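Local structure of protease (5Z6O) at residues V41-D46 / D69-G74; V132-L137 / M229-V234; S195-G200 / S225-A230. The protein hydrolyses peptide bonds as a subtilisin-like serine protease of the proteinase K kind, probably degrading proteins such as casein, gelatin and collagen. All coordinates share one frame; numbering follows the deposited sequence.

Contact 1 (V41-D46 / D69-G74); sequences VDTGID and DGNGHG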
loop_
_atom_site.group_PDB
_atom_site.type_symbol
_atom_site.label_atom_id
_atom_site.label_comp_id
_atom_site.label_asym_id
_atom_site.label_seq_id
_atom_site.Cartn_x
_atom_site.Cartn_y
_atom_site.Cartn_z
ATOM N N VAL A 41 3.701 -3.684 6.997
ATOM C CA VAL A 41 3.550 -4.958 7.700
ATOM C C VAL A 41 3.895 -6.056 6.701
ATOM O O VAL A 41 3.068 -6.423 5.850
ATOM C CB VAL A 41 2.125 -5.113 8.251
ATOM C CG1 VAL A 41 1.951 -6.448 8.950
ATOM C CG2 VAL A 41 1.774 -3.958 9.214
ATOM N N ASP A 42 5.122 -6.583 6.765
ATOM C CA ASP A 42 5.653 -7.345 5.639
ATOM C C ASP A 42 6.902 -8.109 6.073
ATOM O O ASP A 42 7.022 -8.470 7.252
ATOM C CB ASP A 42 5.941 -6.380 4.478
ATOM C CG ASP A 42 5.808 -7.016 3.128
ATOM O OD1 ASP A 42 6.501 -8.029 2.877
ATOM O OD2 ASP A 42 5.033 -6.472 2.304
ATOM N N THR A 43 7.839 -8.343 5.146
ATOM C CA THR A 43 9.072 -9.059 5.454
ATOM C C THR A 43 10.163 -8.198 6.108
ATOM O O THR A 43 11.297 -8.682 6.259
ATOM C CB THR A 43 9.641 -9.699 4.192
ATOM O OG1 THR A 43 10.050 -8.701 3.248
ATOM C CG2 THR A 43 8.621 -10.605 3.528
ATOM N N GLY A 44 9.873 -6.963 6.494
ATOM C CA GLY A 44 10.902 -6.039 6.927
ATOM C C GLY A 44 11.303 -5.076 5.826
ATOM O O GLY A 44 10.916 -5.204 4.671
ATOM N N ILE A 45 12.081 -4.064 6.207
ATOM C CA ILE A 45 12.507 -3.020 5.280
ATOM C C ILE A 45 14.002 -2.816 5.425
ATOM O O ILE A 45 14.509 -2.729 6.550
ATOM C CB ILE A 45 11.799 -1.689 5.563
ATOM C CG1 ILE A 45 10.293 -1.825 5.446
ATOM C CG2 ILE A 45 12.309 -0.592 4.610
ATOM C CD1 ILE A 45 9.589 -0.573 5.985
ATOM N N ASP A 46 14.692 -2.684 4.295
ATOM C CA ASP A 46 16.107 -2.268 4.301
ATOM C C ASP A 46 16.114 -0.772 4.549
ATOM O O ASP A 46 16.129 0.033 3.615
ATOM C CB ASP A 46 16.773 -2.638 2.983
ATOM C CG ASP A 46 18.225 -2.189 2.899
ATOM O OD1 ASP A 46 18.773 -1.718 3.899
ATOM O OD2 ASP A 46 18.795 -2.287 1.807
ATOM N N ASP A 69 15.439 -6.992 6.041
ATOM C CA ASP A 69 14.550 -7.576 5.035
ATOM C C ASP A 69 15.323 -8.649 4.258
ATOM O O ASP A 69 16.056 -8.347 3.306
ATOM C CB ASP A 69 14.025 -6.479 4.104
ATOM C CG ASP A 69 13.137 -7.052 3.000
ATOM O OD1 ASP A 69 12.792 -8.232 3.107
ATOM O OD2 ASP A 69 12.808 -6.345 2.033
ATOM N N GLY A 70 15.168 -9.902 4.645
ATOM C CA GLY A 70 15.864 -10.952 3.928
ATOM C C GLY A 70 15.133 -11.477 2.711
ATOM O O GLY A 70 15.600 -12.414 2.056
ATOM N N ASN A 71 13.999 -10.883 2.373
ATOM C CA ASN A 71 13.167 -11.351 1.275
ATOM C C ASN A 71 13.151 -10.372 0.117
ATOM O O ASN A 71 13.345 -10.760 -1.032
ATOM C CB ASN A 71 11.743 -11.560 1.792
ATOM C CG ASN A 71 10.799 -12.009 0.712
ATOM O OD1 ASN A 71 10.305 -11.201 -0.066
ATOM N ND2 ASN A 71 10.560 -13.303 0.635
ATOM N N GLY A 72 12.877 -9.098 0.391
ATOM C CA GLY A 72 12.808 -8.071 -0.633
ATOM C C GLY A 72 11.434 -7.447 -0.774
ATOM O O GLY A 72 11.334 -6.275 -1.155
ATOM N N HIS A 73 10.373 -8.209 -0.477
ATOM C CA HIS A 73 9.017 -7.696 -0.687
ATOM C C HIS A 73 8.723 -6.520 0.226
ATOM O O HIS A 73 8.092 -5.534 -0.200
ATOM C CB HIS A 73 7.974 -8.789 -0.476
ATOM C CG HIS A 73 7.694 -9.558 -1.724
ATOM N ND1 HIS A 73 8.594 -10.456 -2.251
ATOM C CD2 HIS A 73 6.657 -9.506 -2.596
ATOM C CE1 HIS A 73 8.108 -10.961 -3.371
ATOM N NE2 HIS A 73 6.935 -10.397 -3.606
ATOM N N GLY A 74 9.182 -6.586 1.475
ATOM C CA GLY A 74 8.869 -5.508 2.408
ATOM C C GLY A 74 9.528 -4.197 2.034
ATOM O O GLY A 74 8.923 -3.129 2.169
HETATM O O HOH W 1 12.701 -11.013 5.961
#
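T43 reaches across to D69 and G74 chiefly through its hydroxyl, while its methyl rests on N71. The chi1 of 65° sets OG1 between the backbone N and the carbonyl carbon of T43, facing the turn opposite. There the hydroxyl donates to D69, with OG1 of T43 2.8 Å from OD1, and accepts the amide of G74, whose N is 2.9 Å from that OG1. The side chains of T43 and D69 slant across one another. The hydroxyl meets OD1 from above the D69 carboxylate, 52° out of its plane. D69 OD1 is gripped by two further donors, the amides of N71 and G72, both also out of that plane; these close an Asx turn and an Asx motif, and T75 holds the other oxygen. N71 stands at about a right angle to T43, with its CB 3.7 Å from CG2 of T43. OD1 of N71 closes an Asx turn with the amide of H73 and also accepts its ND1, 2.9 Å away, both in the plane of the side-chain carbonyl. The D42 carboxylate accepts the T43 amide, OD1 to N 2.7 Å, through its anti lone pair. CA of G74 comes within 3.1 Å of O of G44 in a CH...O contact; a CB here would run into that oxygen and OG1 of T43, so the close approach depends on glycine. One water joins O of T43 to N of G70. D42 OD1 comes nearest H73 at CB. The chemistry implies a densely hydrogen-bonded polar turn leading into helix 73-82. In this inhibitor-bound form the imidazole is bonded to N71, with ND1 of H73 6.0 Å from OD1 of D42, consistent with a ring turned away from the charge relay arrangement.

Contact 2 (V132-L137 / M229-V234); sequences VMNMSL and MAAPHV. With PMS (phenylmethanesulfonic acid), chain C.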
loop_
_atom_site.group_PDB
_atom_site.type_symbol
_atom_site.label_atom_id
_atom_site.label_comp_id
_atom_site.label_asym_id
_atom_site.label_seq_id
_atom_site.Cartn_x
_atom_site.Cartn_y
_atom_site.Cartn_z
ATOM N N VAL A 132 -1.181 5.228 8.634
ATOM C CA VAL A 132 -1.505 4.340 7.517
ATOM C C VAL A 132 -0.814 3.010 7.750
ATOM O O VAL A 132 0.319 2.965 8.243
ATOM C CB VAL A 132 -1.053 4.982 6.174
ATOM C CG1 VAL A 132 -1.110 3.960 5.029
ATOM C CG2 VAL A 132 -1.918 6.198 5.889
ATOM N N MET A 133 -1.516 1.923 7.460
ATOM C CA MET A 133 -0.914 0.608 7.523
ATOM C C MET A 133 -1.085 -0.066 6.182
ATOM O O MET A 133 -2.183 -0.061 5.623
ATOM C CB MET A 133 -1.562 -0.233 8.633
ATOM C CG MET A 133 -0.974 -1.640 8.723
ATOM S SD MET A 133 -1.732 -2.679 10.009
ATOM C CE MET A 133 -1.079 -1.935 11.494
ATOM N N ASN A 134 -0.014 -0.663 5.678
ATOM C CA ASN A 134 -0.088 -1.403 4.425
ATOM C C ASN A 134 0.110 -2.893 4.699
ATOM O O ASN A 134 1.111 -3.291 5.309
ATOM C CB ASN A 134 0.956 -0.931 3.429
ATOM C CG ASN A 134 0.786 -1.627 2.081
ATOM O OD1 ASN A 134 -0.148 -1.319 1.322
ATOM N ND2 ASN A 134 1.645 -2.585 1.796
ATOM N N MET A 135 -0.786 -3.728 4.164
ATOM C CA MET A 135 -0.684 -5.183 4.356
ATOM C C MET A 135 -0.700 -5.827 2.980
ATOM O O MET A 135 -1.766 -6.031 2.414
ATOM C CB MET A 135 -1.805 -5.758 5.223
ATOM C CG MET A 135 -1.559 -5.437 6.699
ATOM S SD MET A 135 -2.731 -6.370 7.790
ATOM C CE MET A 135 -2.258 -8.063 7.530
ATOM N N SER A 136 0.467 -6.117 2.443
ATOM C CA SER A 136 0.559 -6.784 1.146
ATOM C C SER A 136 0.753 -8.269 1.341
ATOM O O SER A 136 1.752 -8.822 0.939
ATOM C CB SER A 136 1.707 -6.195 0.328
ATOM O OG SER A 136 1.380 -4.895 -0.164
ATOM N N LEU A 137 -0.140 -8.893 2.080
ATOM C CA LEU A 137 -0.096 -10.316 2.344
ATOM C C LEU A 137 -1.536 -10.752 2.559
ATOM O O LEU A 137 -2.428 -9.938 2.788
ATOM C CB LEU A 137 0.757 -10.660 3.567
ATOM C CG LEU A 137 0.380 -9.939 4.866
ATOM C CD1 LEU A 137 -0.714 -10.664 5.646
ATOM C CD2 LEU A 137 1.625 -9.746 5.748
ATOM N N MET A 229 1.899 -5.249 -4.962
ATOM C CA MET A 229 2.423 -4.006 -5.522
ATOM C C MET A 229 1.353 -2.929 -5.649
ATOM O O MET A 229 1.662 -1.732 -5.654
ATOM C CB MET A 229 3.016 -4.284 -6.907
ATOM C CG MET A 229 4.400 -4.981 -6.895
ATOM S SD MET A 229 4.374 -6.660 -6.204
ATOM C CE MET A 229 5.283 -6.466 -4.696
ATOM N N ALA A 230 0.100 -3.343 -5.737
ATOM C CA ALA A 230 -1.014 -2.432 -5.904
ATOM C C ALA A 230 -1.345 -1.743 -4.579
ATOM O O ALA A 230 -1.399 -0.511 -4.509
ATOM C CB ALA A 230 -2.213 -3.234 -6.442
ATOM N N ALA A 231 -1.467 -2.515 -3.501
ATOM C CA ALA A 231 -1.841 -1.926 -2.209
ATOM C C ALA A 231 -0.977 -0.739 -1.761
ATOM O O ALA A 231 -1.549 0.255 -1.272
ATOM C CB ALA A 231 -1.841 -3.009 -1.121
ATOM N N PRO A 232 0.357 -0.772 -1.847
ATOM C CA PRO A 232 1.136 0.363 -1.347
ATOM C C PRO A 232 0.954 1.629 -2.161
ATOM O O PRO A 232 1.199 2.718 -1.613
ATOM C CB PRO A 232 2.598 -0.152 -1.390
ATOM C CG PRO A 232 2.581 -1.295 -2.312
ATOM C CD PRO A 232 1.217 -1.923 -2.146
ATOM N N HIS A 233 0.524 1.548 -3.431
ATOM C CA HIS A 233 0.156 2.800 -4.107
ATOM C C HIS A 233 -0.962 3.484 -3.339
ATOM O O HIS A 233 -0.987 4.715 -3.218
ATOM C CB HIS A 233 -0.307 2.552 -5.552
ATOM C CG HIS A 233 0.791 2.158 -6.508
ATOM N ND1 HIS A 233 1.238 0.857 -6.648
ATOM C CD2 HIS A 233 1.495 2.894 -7.409
ATOM C CE1 HIS A 233 2.163 0.810 -7.598
ATOM N NE2 HIS A 233 2.333 2.031 -8.078
ATOM N N VAL A 234 -1.916 2.694 -2.838
ATOM C CA VAL A 234 -3.060 3.264 -2.130
ATOM C C VAL A 234 -2.643 3.704 -0.727
ATOM O O VAL A 234 -3.087 4.757 -0.249
ATOM C CB VAL A 234 -4.229 2.255 -2.108
ATOM C CG1 VAL A 234 -5.445 2.823 -1.344
ATOM C CG2 VAL A 234 -4.670 1.923 -3.536
HETATM C C PMS C . 2.246 -11.379 -1.954
HETATM S S PMS C . 2.435 -10.052 -3.177
HETATM C C1 PMS C . 0.763 -11.626 -1.639
HETATM C C2 PMS C . -0.171 -10.596 -1.618
HETATM C C3 PMS C . -1.500 -10.862 -1.320
HETATM C C4 PMS C . -1.914 -12.157 -1.047
HETATM C C5 PMS C . -0.981 -13.183 -1.063
HETATM C C6 PMS C . 0.344 -12.922 -1.372
HETATM O O2S PMS C . 3.756 -10.121 -3.882
HETATM O O1S PMS C . 1.453 -10.186 -4.301
#
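N134 and S136 of the strand lie against A231 and P232, where helix 227-245 is kinked. N134, with CG anti to its backbone N (chi1 -175°), extends toward the A231-P232 peptide and crosses the proline side chain obliquely; its CG lies 4.0 Å from CA of P232. A231 turns its methyl toward the strand, with CB 3.9 Å from OG of S136. The proline ring lies alongside, and its CD comes within 3.6 Å of the same OG. That hydroxyl is bonded to the carbonyl of S228, one turn before P232. Because a proline nitrogen carries no hydrogen, this carbonyl cannot receive the usual helical bond from P232, and S136 supplies a donor in its place. The next carbonyl, that of M229, is met by the ring of H233, ND1 to O 2.8 Å. Farther along, the S136 main chain borders the inhibitor, O of S136 lying 3.7 Å from C2 of PMS. The chemistry is consistent with side chains making good the helix bonding interrupted at the proline, next to the catalytic serine, in a wholly buried setting.

Contact 3 (S195-G200 / S225-A230); sequences SFTNFG and SGTSMA. With PMS (phenylmethanesulfonic acid), chain C.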
loop_
_atom_site.group_PDB
_atom_site.type_symbol
_atom_site.label_atom_id
_atom_site.label_comp_id
_atom_site.label_asym_id
_atom_site.label_seq_id
_atom_site.Cartn_x
_atom_site.Cartn_y
_atom_site.Cartn_z
ATOM N N SER A 195 -4.301 -10.453 -14.860
ATOM C CA SER A 195 -4.923 -11.779 -14.951
ATOM C C SER A 195 -4.972 -12.491 -13.602
ATOM O O SER A 195 -5.877 -13.296 -13.356
ATOM C CB SER A 195 -4.162 -12.639 -15.962
ATOM O OG SER A 195 -2.793 -12.718 -15.624
ATOM N N PHE A 196 -3.997 -12.241 -12.730
ATOM C CA PHE A 196 -3.935 -12.931 -11.447
ATOM C C PHE A 196 -4.791 -12.297 -10.361
ATOM O O PHE A 196 -4.911 -12.889 -9.290
ATOM C CB PHE A 196 -2.483 -12.967 -10.948
ATOM C CG PHE A 196 -1.830 -11.607 -10.919
ATOM C CD1 PHE A 196 -2.085 -10.728 -9.862
ATOM C CD2 PHE A 196 -0.990 -11.184 -11.962
ATOM C CE1 PHE A 196 -1.515 -9.456 -9.845
ATOM C CE2 PHE A 196 -0.381 -9.913 -11.942
ATOM C CZ PHE A 196 -0.658 -9.036 -10.860
ATOM N N THR A 197 -5.353 -11.107 -10.561
ATOM C CA THR A 197 -5.910 -10.389 -9.414
ATOM C C THR A 197 -7.198 -11.024 -8.917
ATOM O O THR A 197 -8.027 -11.489 -9.701
ATOM C CB THR A 197 -6.147 -8.893 -9.729
ATOM O OG1 THR A 197 -6.439 -8.204 -8.499
ATOM C CG2 THR A 197 -7.333 -8.693 -10.683
ATOM N N ASN A 198 -7.354 -11.046 -7.595
ATOM C CA ASN A 198 -8.652 -11.339 -7.012
ATOM C C ASN A 198 -9.585 -10.173 -7.298
ATOM O O ASN A 198 -9.139 -9.073 -7.628
ATOM C CB ASN A 198 -8.535 -11.592 -5.504
ATOM C CG ASN A 198 -7.960 -12.969 -5.168
ATOM O OD1 ASN A 198 -7.641 -13.767 -6.041
ATOM N ND2 ASN A 198 -7.805 -13.233 -3.890
ATOM N N PHE A 199 -10.895 -10.426 -7.193
ATOM C CA PHE A 199 -11.910 -9.473 -7.644
ATOM C C PHE A 199 -13.136 -9.623 -6.756
ATOM O O PHE A 199 -13.096 -10.272 -5.701
ATOM C CB PHE A 199 -12.277 -9.706 -9.126
ATOM C CG PHE A 199 -12.597 -11.142 -9.427
ATOM C CD1 PHE A 199 -13.869 -11.666 -9.150
ATOM C CD2 PHE A 199 -11.614 -11.985 -9.936
ATOM C CE1 PHE A 199 -14.144 -13.005 -9.396
ATOM C CE2 PHE A 199 -11.890 -13.316 -10.189
ATOM C CZ PHE A 199 -13.150 -13.823 -9.912
ATOM N N GLY A 200 -14.235 -9.015 -7.180
ATOM C CA GLY A 200 -15.500 -9.160 -6.487
ATOM C C GLY A 200 -15.892 -7.891 -5.769
ATOM O O GLY A 200 -15.203 -6.871 -5.807
ATOM N N SER A 225 5.390 -8.123 -9.743
ATOM C CA SER A 225 3.958 -8.054 -10.017
ATOM C C SER A 225 3.169 -8.735 -8.921
ATOM O O SER A 225 3.580 -9.775 -8.392
ATOM C CB SER A 225 3.576 -8.732 -11.337
ATOM O OG SER A 225 4.240 -8.132 -12.413
ATOM N N GLY A 226 2.012 -8.174 -8.613
ATOM C CA GLY A 226 1.096 -8.770 -7.667
ATOM C C GLY A 226 0.201 -7.702 -7.095
ATOM O O GLY A 226 0.454 -6.509 -7.225
ATOM N N THR A 227 -0.896 -8.136 -6.478
ATOM C CA THR A 227 -1.675 -7.151 -5.722
ATOM C C THR A 227 -0.866 -6.607 -4.540
ATOM O O THR A 227 -1.207 -5.544 -4.009
ATOM C CB THR A 227 -2.989 -7.734 -5.203
ATOM O OG1 THR A 227 -2.729 -8.901 -4.446
ATOM C CG2 THR A 227 -3.953 -8.116 -6.367
ATOM N N SER A 228 0.209 -7.310 -4.137
ATOM C CA SER A 228 1.160 -6.743 -3.177
ATOM C C SER A 228 1.729 -5.415 -3.647
ATOM O O SER A 228 2.119 -4.582 -2.817
ATOM C CB SER A 228 2.343 -7.711 -2.917
ATOM O OG SER A 228 1.880 -8.887 -2.249
ATOM N N MET A 229 1.899 -5.249 -4.962
ATOM C CA MET A 229 2.423 -4.006 -5.522
ATOM C C MET A 229 1.353 -2.929 -5.649
ATOM O O MET A 229 1.662 -1.732 -5.654
ATOM C CB MET A 229 3.016 -4.284 -6.907
ATOM C CG MET A 229 4.400 -4.981 -6.895
ATOM S SD MET A 229 4.374 -6.660 -6.204
ATOM C CE MET A 229 5.283 -6.466 -4.696
ATOM N N ALA A 230 0.100 -3.343 -5.737
ATOM C CA ALA A 230 -1.014 -2.432 -5.904
ATOM C C ALA A 230 -1.345 -1.743 -4.579
ATOM O O ALA A 230 -1.399 -0.511 -4.509
ATOM C CB ALA A 230 -2.213 -3.234 -6.442
HETATM C C PMS C . 2.246 -11.379 -1.954
HETATM S S PMS C . 2.435 -10.052 -3.177
HETATM C C1 PMS C . 0.763 -11.626 -1.639
HETATM C C2 PMS C . -0.171 -10.596 -1.618
HETATM C C3 PMS C . -1.500 -10.862 -1.320
HETATM C C4 PMS C . -1.914 -12.157 -1.047
HETATM C C5 PMS C . -0.981 -13.183 -1.063
HETATM C C6 PMS C . 0.344 -12.922 -1.372
HETATM O O2S PMS C . 3.756 -10.121 -3.882
HETATM O O1S PMS C . 1.453 -10.186 -4.301
#
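F196 projects from its loop onto the backbone of G226 and T227. From CB, chi1 of 53° sets CG between the backbone N and the carbonyl carbon; the closest approaches come at the outer carbons of the ring. CE1 lies 3.5 Å from CA of G226, CE2 passes 4.2 Å from CB of S225, and CZ, the tip, sits 3.6 Å from N of G226. The ring thus packs obliquely on a main chain whose glycine adds no bulk on the inhibitor side. Beside it T197 crosses T227 at about a right angle, OG1 of T197 3.3 Å from CG2 of T227. That hydroxyl donates to O of N198 and is also bonded to the amide of A186, while N165 and G164 hold the hydroxyl of T227. Beyond the packing, S228 is covalently sulfonylated, with OG 1.6 Å from S of PMS. The amide of S228 donates to O1S of PMS, 3.1 Å away, and N165 binds the inhibitor too, as in the oxyanion hole of subtilases. The Gly-Thr-Ser-Met-Ala sequence, with the reactive serine at the start of a helix, is the hallmark serine site of the peptidase S8 family.

Contact 2 lies deepest, its centre about 2 Å from that of the chain, whereas the centres of contacts 1 and 3 are about 14 and 12 Å away and each includes partly exposed residues. Contacts 1 and 2 use neighbouring strands of the central parallel sheet, 37-42 and 131-135, joined where N of V41 meets O of N134. Contacts 2 and 3 share the N-terminal part of helix 227-245, and both border the inhibitor. Contact 1 is dense in hydrogen bonds and relies on carboxylates; contact 3 is van der Waals packing, and contact 2 sets side chains against the proline-broken turn of a helix. Contacts 1 and 3 together hold the charge relay aspartate, histidine and serine.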